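Local coordinates for protein nickel-dependent hydrogenase large subunit (Allochromatium vinosum, PDB 3MYR) that catalyses the oxidation of molecular hydrogen at a nickel-iron centre, as the large subunit of a heterodimer, and probably recycles hydrogen made by nitrogenase, at residues B[316-321]-B[480-485]; B[73-78]-B[492-497]; B[65-70]-B[484-489]. All coordinates share one frame; numbering follows the deposited sequence.

Contact 1. Residues B[316-321]-B[480-485]; sequences VDLEAT and VGIMEA. With NFV (Ni-Fe oxidized active center), chain N.
Leu318 reaches from a loop onto two alternate residues of strand 480-485, Val480 and Ile482. Its two methyls straddle one methyl of the isoleucine: CD2 of Leu318 lies 3.7 Å from CG2 of Ile482, and CD1 of Leu318 is 3.8 Å from the same CG2. The two side chains cross at about a right angle, and the touch is made by the short branch of Ile482, because its CG1 stands between backbone N and carbonyl carbon (chi1 58°) and turns the longer arm away from Leu318. Nearer the backbone, CB of Leu318 meets CG1 of Val480 at 4.1 Å. That methyl also receives Glu319, whose CG comes to 4.3 Å from CG1 of Val480 while its carboxylate passes on to Tyr346 through OE1. The pairs that meet between the two segments are thus all carbon to carbon. The loop is shaped by an Asx turn: Asp317 OD2 accepts from Glu319 N at 2.9 Å, the donor standing 36° above the carboxylate plane, which helps fix the backbone on which Leu318 is presented. At the far end of the same strand, Ala485 CB approaches cyanide N2 of the nickel-iron centre to 3.4 Å. Around the patch, strand 300-305 supplies Arg302 against both Leu318 and Ile482, strand 281-288 places Tyr284 beside Leu318, and Trp493 of neighbouring strand 488-497 donates through NE1 to Leu318 O.

Contact 2. Residues B[73-78]-B[492-497]; sequences VRAVED and HWIVIE
Ala75 and Ile494 form the middle of a helix-on-sheet packing, in which helix 67-80 lies against the central strand of a three-stranded antiparallel sheet. The short axes approach to 8.0 Å and cross at -45°, a close spacing, consistent with alanine being the helix residue that faces the strand. CB of Ala75 sits 3.5 Å from His492 O and 4.1 Å from His492 CB, and it also meets CG2 of Ile494 at 4.0 Å. The same CG2 lies 3.8 Å from the carbonyl oxygen of Ala75, so one methyl rests on both the side chain and the backbone of that helical residue. Beside it, the extended arm of Ile494 runs on toward Val76: with CG1 anti to backbone N (chi1 -175°) and CD1 continuing the zigzag (chi2 172°), the chain end is carried past Ala75 to the next residue of the helix. All four residues are buried; methyls meet one another and two backbone carbonyl oxygens.

Farther along the strand the fit slackens. Ile496 also points its CB toward the helix, but its CD1 stays 4.8 Å from CG1 of Val76, and it packs on Pro50 instead; Val495 and Glu497, on the reverse side of the strand, are partly exposed. The helix's own polar groups serve other elements, with Asp78 OD2 accepting from Val480 N of the edge strand. At the tight end, the imidazole of His492 turns away from Ala75 and is held at both nitrogens, by Tyr504 OH at ND1 and by His68 ND1 at NE2. On the Val76 side, the contact finishes where CD1 of Ile494 touches CG2 of Val76 at 4.1 Å.

Contact 3. Residues B[65-70]-B[484-489]; sequences TLVHGI and EAPRGA. With NFV (Ni-Fe oxidized active center), chain N.
Val67 meets Ala485 and Pro486 over the diatomic ligands of the nickel-iron centre. CB of Val67 is 3.9 Å from CB of Ala485, and its CG1 reaches tip to tip toward CD of Pro486 at 3.6 Å. CG1 lies anti to the carbonyl carbon (chi1 -54°), which sets CG2 between backbone N and carbonyl carbon and directs it to the carbonyl ligand, where it stands 3.5 Å from O1. His68 NE2 approaches that same O1 obliquely at 3.4 Å. Cyanide N2 is the polar focus: Arg487 N donates to it at 2.8 Å with an N-H...N angle of 151°, and Arg487 NH1 adds a longer, weak bond of 3.2 Å, arriving with the cyanide near the guanidinium plane at its edge. The arginine chain, extended from CG to NE, also carries CD to 3.1 Å from the bridging oxygen O4. Outside this shell, Asp103 and Asp553 form salt bridges with Arg487 NH2 and so hold the guanidinium in place. Putting an alanine at Arg487 would probably leave Asp103 and Asp553 without this salt-bridge partner and take from N2 the weak NH1 bond, with the Arg487 N bond remaining. That backbone N is aimed by a type I turn from Ala485 to Gly488, closed by paired bonds between the two end residues. The arrangement is a tight beta hairpin whose tip, facing the start of helix 67-80, lines the carbonyl- and cyanide-bearing iron of the [NiFe] hydrogenase active site.

Contacts 1 and 2 bear on adjacent strands of one antiparallel sheet, and contact 3 takes in the hairpin turn joining those strands. Helix 67-80 serves contacts 2 and 3, whereas contact 1 brings a loop to strand 476-485. Contact 1 is partly buried, the others buried; the centre of contact 3, nearest of the three, lies about 7 Å from the chain's centre. Chemistry follows place: contacts 1 and 2 are van der Waals packing without hydrogen bonds between their segments, contact 2 also resting methyls on carbonyl oxygens, while contact 3 adds hydrogen bonding to the metal centre's cyanide. They also touch: Arg74 NH1 hydrogen-bonds to Ile482 O at 2.8 Å, and Met483 SD packs 3.5 Å from Val67 O.

Contact 1. Residues B[316-321]-B[480-485]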
ATOM      1  N   VAL B 316      10.763  22.703  -9.572  1.00 32.19           N
ATOM      2  CA  VAL B 316      11.357  21.478  -9.137  1.00 29.91           C
ATOM      3  C   VAL B 316      12.055  20.887 -10.337  1.00 30.98           C
ATOM      4  O   VAL B 316      11.479  20.807 -11.419  1.00 29.28           O
ATOM      5  CB  VAL B 316      10.277  20.526  -8.550  1.00 29.41           C
ATOM      6  CG1 VAL B 316      10.913  19.178  -8.162  1.00 27.92           C
ATOM      7  CG2 VAL B 316       9.662  21.178  -7.270  1.00 27.01           C
ATOM      8  N   ASP B 317      13.313  20.505 -10.124  1.00 30.93           N
ATOM      9  CA  ASP B 317      14.139  19.833 -11.112  1.00 31.14           C
ATOM     10  C   ASP B 317      14.606  18.470 -10.512  1.00 32.07           C
ATOM     11  O   ASP B 317      15.363  18.396  -9.483  1.00 30.50           O
ATOM     12  CB  ASP B 317      15.325  20.774 -11.437  1.00 32.87           C
ATOM     13  CG  ASP B 317      16.292  20.208 -12.523  1.00 36.78           C
ATOM     14  OD1 ASP B 317      17.203  20.973 -12.935  1.00 44.29           O
ATOM     15  OD2 ASP B 317      16.234  18.995 -12.875  1.00 37.27           O
ATOM     16  N   LEU B 318      14.076  17.405 -11.108  1.00 30.26           N
ATOM     17  CA  LEU B 318      14.363  16.029 -10.702  1.00 30.16           C
ATOM     18  C   LEU B 318      15.780  15.549 -10.980  1.00 31.11           C
ATOM     19  O   LEU B 318      16.245  14.509 -10.451  1.00 29.35           O
ATOM     20  CB  LEU B 318      13.309  15.099 -11.308  1.00 29.24           C
ATOM     21  CG  LEU B 318      12.060  15.553 -10.557  1.00 35.02           C
ATOM     22  CD1 LEU B 318      10.959  15.834 -11.508  1.00 38.22           C
ATOM     23  CD2 LEU B 318      11.703  14.541  -9.488  1.00 33.67           C
ATOM     24  N   GLU B 319      16.503  16.326 -11.772  1.00 30.71           N
ATOM     25  CA  GLU B 319      17.817  15.881 -12.174  1.00 34.05           C
ATOM     26  C   GLU B 319      19.013  16.684 -11.681  1.00 34.85           C
ATOM     27  O   GLU B 319      20.127  16.220 -11.828  1.00 36.27           O
ATOM     28  CB  GLU B 319      17.881  15.742 -13.675  1.00 32.93           C
ATOM     29  CG  GLU B 319      16.760  14.770 -14.117  1.00 39.83           C
ATOM     30  CD  GLU B 319      16.945  14.284 -15.495  1.00 47.83           C
ATOM     31  OE1 GLU B 319      17.314  13.100 -15.715  1.00 48.19           O
ATOM     32  OE2 GLU B 319      16.753  15.130 -16.376  1.00 56.28           O
ATOM     33  N   ALA B 320      18.767  17.859 -11.097  1.00 34.57           N
ATOM     34  CA  ALA B 320      19.796  18.706 -10.528  1.00 33.47           C
ATOM     35  C   ALA B 320      20.358  17.999  -9.287  1.00 34.64           C
ATOM     36  O   ALA B 320      19.606  17.752  -8.338  1.00 31.61           O
ATOM     37  CB  ALA B 320      19.188  20.064 -10.136  1.00 32.59           C
ATOM     38  N   THR B 321      21.680  17.726  -9.276  1.00 35.45           N
ATOM     39  CA  THR B 321      22.279  16.836  -8.286  1.00 35.88           C
ATOM     40  C   THR B 321      22.406  17.541  -6.943  1.00 35.32           C
ATOM     41  O   THR B 321      22.537  16.889  -5.906  1.00 37.14           O
ATOM     42  CB  THR B 321      23.655  16.300  -8.704  1.00 36.83           C
ATOM     43  OG1 THR B 321      24.520  17.412  -8.804  1.00 43.83           O
ATOM     44  CG2 THR B 321      23.638  15.672 -10.109  1.00 37.38           C
ATOM     45  N   VAL B 480      14.203   9.358 -15.034  1.00 24.41           N
ATOM     46  CA  VAL B 480      13.469   9.357 -13.757  1.00 24.25           C
ATOM     47  C   VAL B 480      11.996   9.204 -14.045  1.00 24.48           C
ATOM     48  O   VAL B 480      11.467   9.797 -15.012  1.00 25.10           O
ATOM     49  CB  VAL B 480      13.794  10.635 -12.958  1.00 26.83           C
ATOM     50  CG1 VAL B 480      13.608  11.888 -13.834  1.00 30.78           C
ATOM     51  CG2 VAL B 480      12.997  10.711 -11.661  1.00 26.76           C
ATOM     52  N   GLY B 481      11.356   8.319 -13.293  1.00 21.21           N
ATOM     53  CA  GLY B 481       9.899   8.110 -13.384  1.00 23.30           C
ATOM     54  C   GLY B 481       9.269   8.787 -12.189  1.00 23.76           C
ATOM     55  O   GLY B 481       9.662   8.517 -11.054  1.00 22.66           O
ATOM     56  N   ILE B 482       8.413   9.764 -12.446  1.00 26.20           N
ATOM     57  CA  ILE B 482       7.769  10.482 -11.349  1.00 29.37           C
ATOM     58  C   ILE B 482       6.300  10.132 -11.286  1.00 29.53           C
ATOM     59  O   ILE B 482       5.679   9.659 -12.260  1.00 30.42           O
ATOM     60  CB  ILE B 482       7.955  12.048 -11.416  1.00 30.52           C
ATOM     61  CG1 ILE B 482       7.425  12.615 -12.709  1.00 32.21           C
ATOM     62  CG2 ILE B 482       9.377  12.412 -11.370  1.00 34.59           C
ATOM     63  CD1 ILE B 482       5.834  12.962 -12.698  1.00 35.57           C
ATOM     64  N   MET B 483       5.729  10.318 -10.112  1.00 28.80           N
ATOM     65  CA  MET B 483       4.311  10.037  -9.949  1.00 27.24           C
ATOM     66  C   MET B 483       3.866  10.760  -8.673  1.00 26.42           C
ATOM     67  O   MET B 483       4.701  11.015  -7.796  1.00 27.15           O
ATOM     68  CB  MET B 483       4.110   8.548  -9.807  1.00 27.78           C
ATOM     69  CG  MET B 483       2.973   8.259  -8.873  1.00 35.66           C
ATOM     70  SD  MET B 483       2.313   6.753  -9.387  1.00 46.95           S
ATOM     71  CE  MET B 483       0.556   7.072  -9.303  1.00 30.56           C
ATOM     72  N   GLU B 484       2.592  11.116  -8.579  1.00 23.99           N
ATOM     73  CA  GLU B 484       2.032  11.580  -7.303  1.00 24.33           C
ATOM     74  C   GLU B 484       1.284  10.363  -6.804  1.00 22.65           C
ATOM     75  O   GLU B 484       0.242  10.019  -7.349  1.00 24.20           O
ATOM     76  CB  GLU B 484       1.071  12.765  -7.513  1.00 22.84           C
ATOM     77  CG  GLU B 484       1.763  14.194  -7.607  1.00 23.73           C
ATOM     78  CD  GLU B 484       2.515  14.656  -6.302  1.00 25.86           C
ATOM     79  OE1 GLU B 484       2.128  14.295  -5.133  1.00 26.46           O
ATOM     80  OE2 GLU B 484       3.498  15.423  -6.465  1.00 28.97           O
ATOM     81  N   ALA B 485       1.876   9.639  -5.863  1.00 19.21           N
ATOM     82  CA  ALA B 485       1.239   8.443  -5.293  1.00 18.71           C
ATOM     83  C   ALA B 485       0.252   8.958  -4.211  1.00 17.87           C
ATOM     84  O   ALA B 485       0.356  10.118  -3.807  1.00 17.32           O
ATOM     85  CB  ALA B 485       2.325   7.547  -4.665  1.00 16.18           C
TER
HETATM   86 FE   NFV N2005       3.426   4.249  -1.115  1.00 16.26          FE
HETATM   87 NI   NFV N2005       2.851   1.749   0.465  1.00 22.31          NI
HETATM   88  C1  NFV N2005       4.237   4.843  -2.327  1.00 19.51           C
HETATM   89  O1  NFV N2005       4.836   5.368  -3.276  1.00 13.88           O
HETATM   90  C2  NFV N2005       2.009   5.457  -1.524  1.00 13.93           C
HETATM   91  N2  NFV N2005       1.135   6.205  -1.805  1.00 15.96           N
HETATM   92  C3  NFV N2005       4.200   5.447   0.116  1.00 20.92           C
HETATM   93  N3  NFV N2005       4.705   6.176   0.882  1.00 16.89           N
HETATM   94  O4  NFV N2005       2.310   3.550   0.372  1.00 19.96           O

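Contact 2. Residues B[73-78]-B[492-497]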
ATOM      1  N   VAL B  73       7.840   2.034 -14.895  1.00 19.25           N
ATOM      2  CA  VAL B  73       7.787   1.956 -16.397  1.00 18.58           C
ATOM      3  C   VAL B  73       8.010   3.398 -16.889  1.00 18.89           C
ATOM      4  O   VAL B  73       8.600   3.606 -17.956  1.00 22.29           O
ATOM      5  CB  VAL B  73       6.429   1.387 -16.950  1.00 17.84           C
ATOM      6  CG1 VAL B  73       6.269  -0.127 -16.589  1.00 17.59           C
ATOM      7  CG2 VAL B  73       5.263   2.169 -16.379  1.00 16.65           C
ATOM      8  N   ARG B  74       7.535   4.395 -16.151  1.00 18.56           N
ATOM      9  CA  ARG B  74       7.811   5.807 -16.535  1.00 18.67           C
ATOM     10  C   ARG B  74       9.326   6.131 -16.482  1.00 19.97           C
ATOM     11  O   ARG B  74       9.810   6.939 -17.289  1.00 18.78           O
ATOM     12  CB  ARG B  74       7.110   6.796 -15.609  1.00 19.54           C
ATOM     13  CG  ARG B  74       5.626   6.974 -15.916  1.00 20.22           C
ATOM     14  CD  ARG B  74       4.947   7.925 -14.931  1.00 20.23           C
ATOM     15  NE  ARG B  74       3.513   8.102 -15.236  1.00 16.89           N
ATOM     16  CZ  ARG B  74       2.671   8.819 -14.492  1.00 21.03           C
ATOM     17  NH1 ARG B  74       3.112   9.404 -13.396  1.00 18.98           N
ATOM     18  NH2 ARG B  74       1.371   8.914 -14.814  1.00 19.33           N
ATOM     19  N   ALA B  75      10.059   5.503 -15.539  1.00 19.32           N
ATOM     20  CA  ALA B  75      11.503   5.763 -15.419  1.00 20.25           C
ATOM     21  C   ALA B  75      12.189   5.217 -16.643  1.00 22.17           C
ATOM     22  O   ALA B  75      13.074   5.893 -17.237  1.00 22.71           O
ATOM     23  CB  ALA B  75      12.103   5.064 -14.114  1.00 18.60           C
ATOM     24  N   VAL B  76      11.820   3.983 -17.008  1.00 20.15           N
ATOM     25  CA  VAL B  76      12.339   3.368 -18.232  1.00 20.80           C
ATOM     26  C   VAL B  76      11.963   4.141 -19.532  1.00 22.60           C
ATOM     27  O   VAL B  76      12.835   4.403 -20.382  1.00 22.31           O
ATOM     28  CB  VAL B  76      12.010   1.867 -18.376  1.00 22.11           C
ATOM     29  CG1 VAL B  76      12.760   1.313 -19.636  1.00 19.37           C
ATOM     30  CG2 VAL B  76      12.471   1.078 -17.083  1.00 20.64           C
ATOM     31  N   GLU B  77      10.691   4.535 -19.638  1.00 22.01           N
ATOM     32  CA  GLU B  77      10.231   5.352 -20.733  1.00 22.15           C
ATOM     33  C   GLU B  77      10.995   6.701 -20.764  1.00 24.12           C
ATOM     34  O   GLU B  77      11.392   7.158 -21.837  1.00 22.61           O
ATOM     35  CB  GLU B  77       8.728   5.581 -20.578  1.00 23.07           C
ATOM     36  CG  GLU B  77       7.902   4.279 -20.913  1.00 20.88           C
ATOM     37  CD  GLU B  77       6.580   4.166 -20.171  1.00 22.59           C
ATOM     38  OE1 GLU B  77       6.111   5.190 -19.562  1.00 21.64           O
ATOM     39  OE2 GLU B  77       5.993   3.045 -20.258  1.00 24.80           O
ATOM     40  N   ASP B  78      11.289   7.272 -19.595  1.00 22.08           N
ATOM     41  CA  ASP B  78      12.058   8.522 -19.557  1.00 23.54           C
ATOM     42  C   ASP B  78      13.481   8.269 -20.059  1.00 24.26           C
ATOM     43  O   ASP B  78      13.990   9.060 -20.863  1.00 24.74           O
ATOM     44  CB  ASP B  78      12.070   9.127 -18.128  1.00 23.01           C
ATOM     45  CG  ASP B  78      12.689  10.514 -18.090  1.00 27.21           C
ATOM     46  OD1 ASP B  78      12.082  11.404 -18.692  1.00 31.43           O
ATOM     47  OD2 ASP B  78      13.793  10.744 -17.513  1.00 27.40           O
ATOM     48  N   HIS B 492      11.503   7.238  -9.219  1.00 17.25           N
ATOM     49  CA  HIS B 492      12.423   6.150  -9.377  1.00 19.37           C
ATOM     50  C   HIS B 492      13.483   6.685 -10.318  1.00 22.13           C
ATOM     51  O   HIS B 492      13.155   7.079 -11.441  1.00 20.36           O
ATOM     52  CB  HIS B 492      11.765   4.949 -10.031  1.00 17.88           C
ATOM     53  CG  HIS B 492      10.804   4.219  -9.132  1.00 19.22           C
ATOM     54  ND1 HIS B 492      10.338   2.964  -9.421  1.00 18.86           N
ATOM     55  CD2 HIS B 492      10.266   4.553  -7.932  1.00 19.02           C
ATOM     56  CE1 HIS B 492       9.527   2.559  -8.457  1.00 20.05           C
ATOM     57  NE2 HIS B 492       9.504   3.490  -7.519  1.00 19.04           N
ATOM     58  N   TRP B 493      14.748   6.689  -9.877  1.00 20.90           N
ATOM     59  CA  TRP B 493      15.817   7.126 -10.784  1.00 22.28           C
ATOM     60  C   TRP B 493      16.554   5.875 -11.266  1.00 23.12           C
ATOM     61  O   TRP B 493      17.010   5.077 -10.436  1.00 24.28           O
ATOM     62  CB  TRP B 493      16.777   8.022 -10.016  1.00 21.52           C
ATOM     63  CG  TRP B 493      16.282   9.421  -9.835  1.00 19.50           C
ATOM     64  CD1 TRP B 493      16.732  10.531 -10.521  1.00 25.62           C
ATOM     65  CD2 TRP B 493      15.358   9.906  -8.841  1.00 19.84           C
ATOM     66  NE1 TRP B 493      16.115  11.653 -10.037  1.00 25.34           N
ATOM     67  CE2 TRP B 493      15.253  11.300  -9.027  1.00 21.65           C
ATOM     68  CE3 TRP B 493      14.506   9.273  -7.885  1.00 21.71           C
ATOM     69  CZ2 TRP B 493      14.415  12.102  -8.240  1.00 23.34           C
ATOM     70  CZ3 TRP B 493      13.691  10.055  -7.088  1.00 19.56           C
ATOM     71  CH2 TRP B 493      13.634  11.468  -7.272  1.00 20.99           C
ATOM     72  N   ILE B 494      16.655   5.684 -12.574  1.00 23.23           N
ATOM     73  CA  ILE B 494      17.314   4.454 -13.094  1.00 22.96           C
ATOM     74  C   ILE B 494      18.536   4.830 -13.935  1.00 22.05           C
ATOM     75  O   ILE B 494      18.508   5.796 -14.701  1.00 22.12           O
ATOM     76  CB  ILE B 494      16.367   3.598 -13.924  1.00 22.82           C
ATOM     77  CG1 ILE B 494      17.027   2.281 -14.351  1.00 21.95           C
ATOM     78  CG2 ILE B 494      15.872   4.380 -15.181  1.00 21.90           C
ATOM     79  CD1 ILE B 494      16.002   1.288 -15.048  1.00 20.71           C
ATOM     80  N   VAL B 495      19.570   4.016 -13.844  1.00 22.94           N
ATOM     81  CA  VAL B 495      20.696   4.169 -14.719  1.00 23.17           C
ATOM     82  C   VAL B 495      20.893   2.854 -15.402  1.00 23.42           C
ATOM     83  O   VAL B 495      21.010   1.801 -14.726  1.00 24.22           O
ATOM     84  CB  VAL B 495      21.989   4.557 -13.897  1.00 22.56           C
ATOM     85  CG1 VAL B 495      23.230   4.602 -14.765  1.00 23.55           C
ATOM     86  CG2 VAL B 495      21.751   5.875 -13.150  1.00 23.31           C
ATOM     87  N   ILE B 496      20.967   2.908 -16.728  1.00 23.98           N
ATOM     88  CA  ILE B 496      21.038   1.687 -17.540  1.00 24.62           C
ATOM     89  C   ILE B 496      22.368   1.583 -18.249  1.00 26.18           C
ATOM     90  O   ILE B 496      22.832   2.550 -18.893  1.00 28.48           O
ATOM     91  CB  ILE B 496      19.927   1.603 -18.631  1.00 24.36           C
ATOM     92  CG1 ILE B 496      18.513   1.545 -17.993  1.00 23.13           C
ATOM     93  CG2 ILE B 496      20.139   0.380 -19.511  1.00 21.44           C
ATOM     94  CD1 ILE B 496      17.424   1.964 -18.991  1.00 23.62           C
ATOM     95  N   GLU B 497      23.004   0.429 -18.146  1.00 25.77           N
ATOM     96  CA  GLU B 497      24.242   0.210 -18.901  1.00 28.41           C
ATOM     97  C   GLU B 497      24.165  -1.124 -19.612  1.00 27.86           C
ATOM     98  O   GLU B 497      23.911  -2.160 -18.997  1.00 28.25           O
ATOM     99  CB  GLU B 497      25.512   0.274 -18.001  1.00 29.37           C
ATOM    100  CG  GLU B 497      25.586   1.584 -17.208  1.00 35.35           C
ATOM    101  CD  GLU B 497      26.868   1.720 -16.315  1.00 49.04           C
ATOM    102  OE1 GLU B 497      27.492   0.691 -15.997  1.00 49.64           O
ATOM    103  OE2 GLU B 497      27.192   2.851 -15.855  1.00 51.90           O
TER

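Contact 3. Residues B[65-70]-B[484-489]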
ATOM      1  N   THR B  65      -0.494  -0.347  -4.029  1.00 23.08           N
ATOM      2  CA  THR B  65      -0.176  -1.190  -5.165  1.00 22.40           C
ATOM      3  C   THR B  65      -0.327  -0.264  -6.416  1.00 24.32           C
ATOM      4  O   THR B  65      -0.799   0.871  -6.249  1.00 25.29           O
ATOM      5  CB  THR B  65      -1.115  -2.393  -5.236  1.00 21.77           C
ATOM      6  OG1 THR B  65      -0.630  -3.244  -6.276  1.00 23.72           O
ATOM      7  CG2 THR B  65      -2.536  -1.969  -5.513  1.00 19.88           C
ATOM      8  N   LEU B  66       0.187  -0.692  -7.565  1.00 20.07           N
ATOM      9  CA  LEU B  66       0.197   0.102  -8.807  1.00 21.60           C
ATOM     10  C   LEU B  66       1.265   1.211  -8.840  1.00 21.28           C
ATOM     11  O   LEU B  66       1.926   1.410  -9.860  1.00 18.91           O
ATOM     12  CB  LEU B  66      -1.252   0.584  -9.197  1.00 22.18           C
ATOM     13  CG  LEU B  66      -1.365   1.678 -10.285  1.00 25.26           C
ATOM     14  CD1 LEU B  66      -2.614   1.523 -11.037  1.00 26.03           C
ATOM     15  CD2 LEU B  66      -1.314   3.068  -9.633  1.00 23.80           C
ATOM     16  N   VAL B  67       1.450   1.973  -7.754  1.00 19.56           N
ATOM     17  CA  VAL B  67       2.177   3.251  -7.957  1.00 20.36           C
ATOM     18  C   VAL B  67       3.669   3.067  -8.259  1.00 20.38           C
ATOM     19  O   VAL B  67       4.208   3.833  -9.057  1.00 20.56           O
ATOM     20  CB  VAL B  67       2.055   4.256  -6.743  1.00 23.80           C
ATOM     21  CG1 VAL B  67       0.542   4.491  -6.434  1.00 16.72           C
ATOM     22  CG2 VAL B  67       2.821   3.691  -5.538  1.00 17.48           C
ATOM     23  N   HIS B  68       4.313   2.029  -7.702  1.00 17.01           N
ATOM     24  CA  HIS B  68       5.691   1.784  -8.094  1.00 17.82           C
ATOM     25  C   HIS B  68       5.793   1.142  -9.484  1.00 19.23           C
ATOM     26  O   HIS B  68       6.831   1.261 -10.083  1.00 21.48           O
ATOM     27  CB  HIS B  68       6.413   0.919  -7.045  1.00 16.89           C
ATOM     28  CG  HIS B  68       6.572   1.625  -5.718  1.00 18.08           C
ATOM     29  ND1 HIS B  68       7.507   2.600  -5.507  1.00 20.48           N
ATOM     30  CD2 HIS B  68       5.911   1.489  -4.541  1.00 16.73           C
ATOM     31  CE1 HIS B  68       7.390   3.080  -4.272  1.00 19.05           C
ATOM     32  NE2 HIS B  68       6.432   2.412  -3.659  1.00 17.92           N
ATOM     33  N   GLY B  69       4.797   0.334  -9.908  1.00 17.00           N
ATOM     34  CA  GLY B  69       4.762  -0.143 -11.267  1.00 17.01           C
ATOM     35  C   GLY B  69       4.746   1.061 -12.204  1.00 18.95           C
ATOM     36  O   GLY B  69       5.480   1.110 -13.167  1.00 21.61           O
ATOM     37  N   ILE B  70       3.855   2.008 -11.974  1.00 18.73           N
ATOM     38  CA  ILE B  70       3.776   3.181 -12.813  1.00 20.81           C
ATOM     39  C   ILE B  70       5.087   4.010 -12.816  1.00 21.48           C
ATOM     40  O   ILE B  70       5.583   4.385 -13.878  1.00 20.41           O
ATOM     41  CB  ILE B  70       2.516   4.038 -12.417  1.00 22.62           C
ATOM     42  CG1 ILE B  70       1.322   3.366 -13.122  1.00 25.57           C
ATOM     43  CG2 ILE B  70       2.680   5.503 -12.965  1.00 17.52           C
ATOM     44  CD1 ILE B  70       0.127   3.830 -12.665  1.00 37.45           C
ATOM     45  N   GLU B 484       2.592  11.116  -8.579  1.00 23.99           N
ATOM     46  CA  GLU B 484       2.032  11.580  -7.303  1.00 24.33           C
ATOM     47  C   GLU B 484       1.284  10.363  -6.804  1.00 22.65           C
ATOM     48  O   GLU B 484       0.242  10.019  -7.349  1.00 24.20           O
ATOM     49  CB  GLU B 484       1.071  12.765  -7.513  1.00 22.84           C
ATOM     50  CG  GLU B 484       1.763  14.194  -7.607  1.00 23.73           C
ATOM     51  CD  GLU B 484       2.515  14.656  -6.302  1.00 25.86           C
ATOM     52  OE1 GLU B 484       2.128  14.295  -5.133  1.00 26.46           O
ATOM     53  OE2 GLU B 484       3.498  15.423  -6.465  1.00 28.97           O
ATOM     54  N   ALA B 485       1.876   9.639  -5.863  1.00 19.21           N
ATOM     55  CA  ALA B 485       1.239   8.443  -5.293  1.00 18.71           C
ATOM     56  C   ALA B 485       0.252   8.958  -4.211  1.00 17.87           C
ATOM     57  O   ALA B 485       0.356  10.118  -3.807  1.00 17.32           O
ATOM     58  CB  ALA B 485       2.325   7.547  -4.665  1.00 16.18           C
ATOM     59  N   PRO B 486      -0.751   8.152  -3.805  1.00 18.82           N
ATOM     60  CA  PRO B 486      -1.631   8.665  -2.713  1.00 19.50           C
ATOM     61  C   PRO B 486      -0.935   9.280  -1.474  1.00 19.25           C
ATOM     62  O   PRO B 486      -1.497  10.178  -0.865  1.00 21.33           O
ATOM     63  CB  PRO B 486      -2.441   7.416  -2.278  1.00 17.85           C
ATOM     64  CG  PRO B 486      -2.493   6.615  -3.568  1.00 19.70           C
ATOM     65  CD  PRO B 486      -1.103   6.757  -4.195  1.00 17.02           C
ATOM     66  N   ARG B 487       0.272   8.821  -1.120  1.00 20.33           N
ATOM     67  CA  ARG B 487       0.990   9.418  -0.003  1.00 19.25           C
ATOM     68  C   ARG B 487       1.910  10.576  -0.380  1.00 20.74           C
ATOM     69  O   ARG B 487       2.382  11.262   0.492  1.00 20.53           O
ATOM     70  CB  ARG B 487       1.701   8.352   0.832  1.00 17.44           C
ATOM     71  CG  ARG B 487       0.689   7.459   1.539  1.00 19.02           C
ATOM     72  CD  ARG B 487       1.241   6.053   1.899  1.00 14.56           C
ATOM     73  NE  ARG B 487       0.092   5.258   2.388  1.00 19.92           N
ATOM     74  CZ  ARG B 487      -0.835   4.667   1.615  1.00 23.23           C
ATOM     75  NH1 ARG B 487      -0.832   4.659   0.262  1.00 23.98           N
ATOM     76  NH2 ARG B 487      -1.864   4.190   2.197  1.00 18.65           N
ATOM     77  N   GLY B 488       2.090  10.851  -1.672  1.00 18.43           N
ATOM     78  CA  GLY B 488       2.812  12.050  -2.098  1.00 17.57           C
ATOM     79  C   GLY B 488       3.808  11.704  -3.241  1.00 20.70           C
ATOM     80  O   GLY B 488       3.713  10.633  -3.889  1.00 18.57           O
ATOM     81  N   ALA B 489       4.794  12.576  -3.439  1.00 20.75           N
ATOM     82  CA  ALA B 489       5.656  12.563  -4.601  1.00 21.79           C
ATOM     83  C   ALA B 489       6.578  11.352  -4.575  1.00 22.02           C
ATOM     84  O   ALA B 489       7.320  11.212  -3.616  1.00 20.27           O
ATOM     85  CB  ALA B 489       6.543  13.837  -4.583  1.00 19.92           C
TER
HETATM   86 FE   NFV N2005       3.426   4.249  -1.115  1.00 16.26          FE
HETATM   87 NI   NFV N2005       2.851   1.749   0.465  1.00 22.31          NI
HETATM   88  C1  NFV N2005       4.237   4.843  -2.327  1.00 19.51           C
HETATM   89  O1  NFV N2005       4.836   5.368  -3.276  1.00 13.88           O
HETATM   90  C2  NFV N2005       2.009   5.457  -1.524  1.00 13.93           C
HETATM   91  N2  NFV N2005       1.135   6.205  -1.805  1.00 15.96           N
HETATM   92  C3  NFV N2005       4.200   5.447   0.116  1.00 20.92           C
HETATM   93  N3  NFV N2005       4.705   6.176   0.882  1.00 16.89           N
HETATM   94  O4  NFV N2005       2.310   3.550   0.372  1.00 19.96           O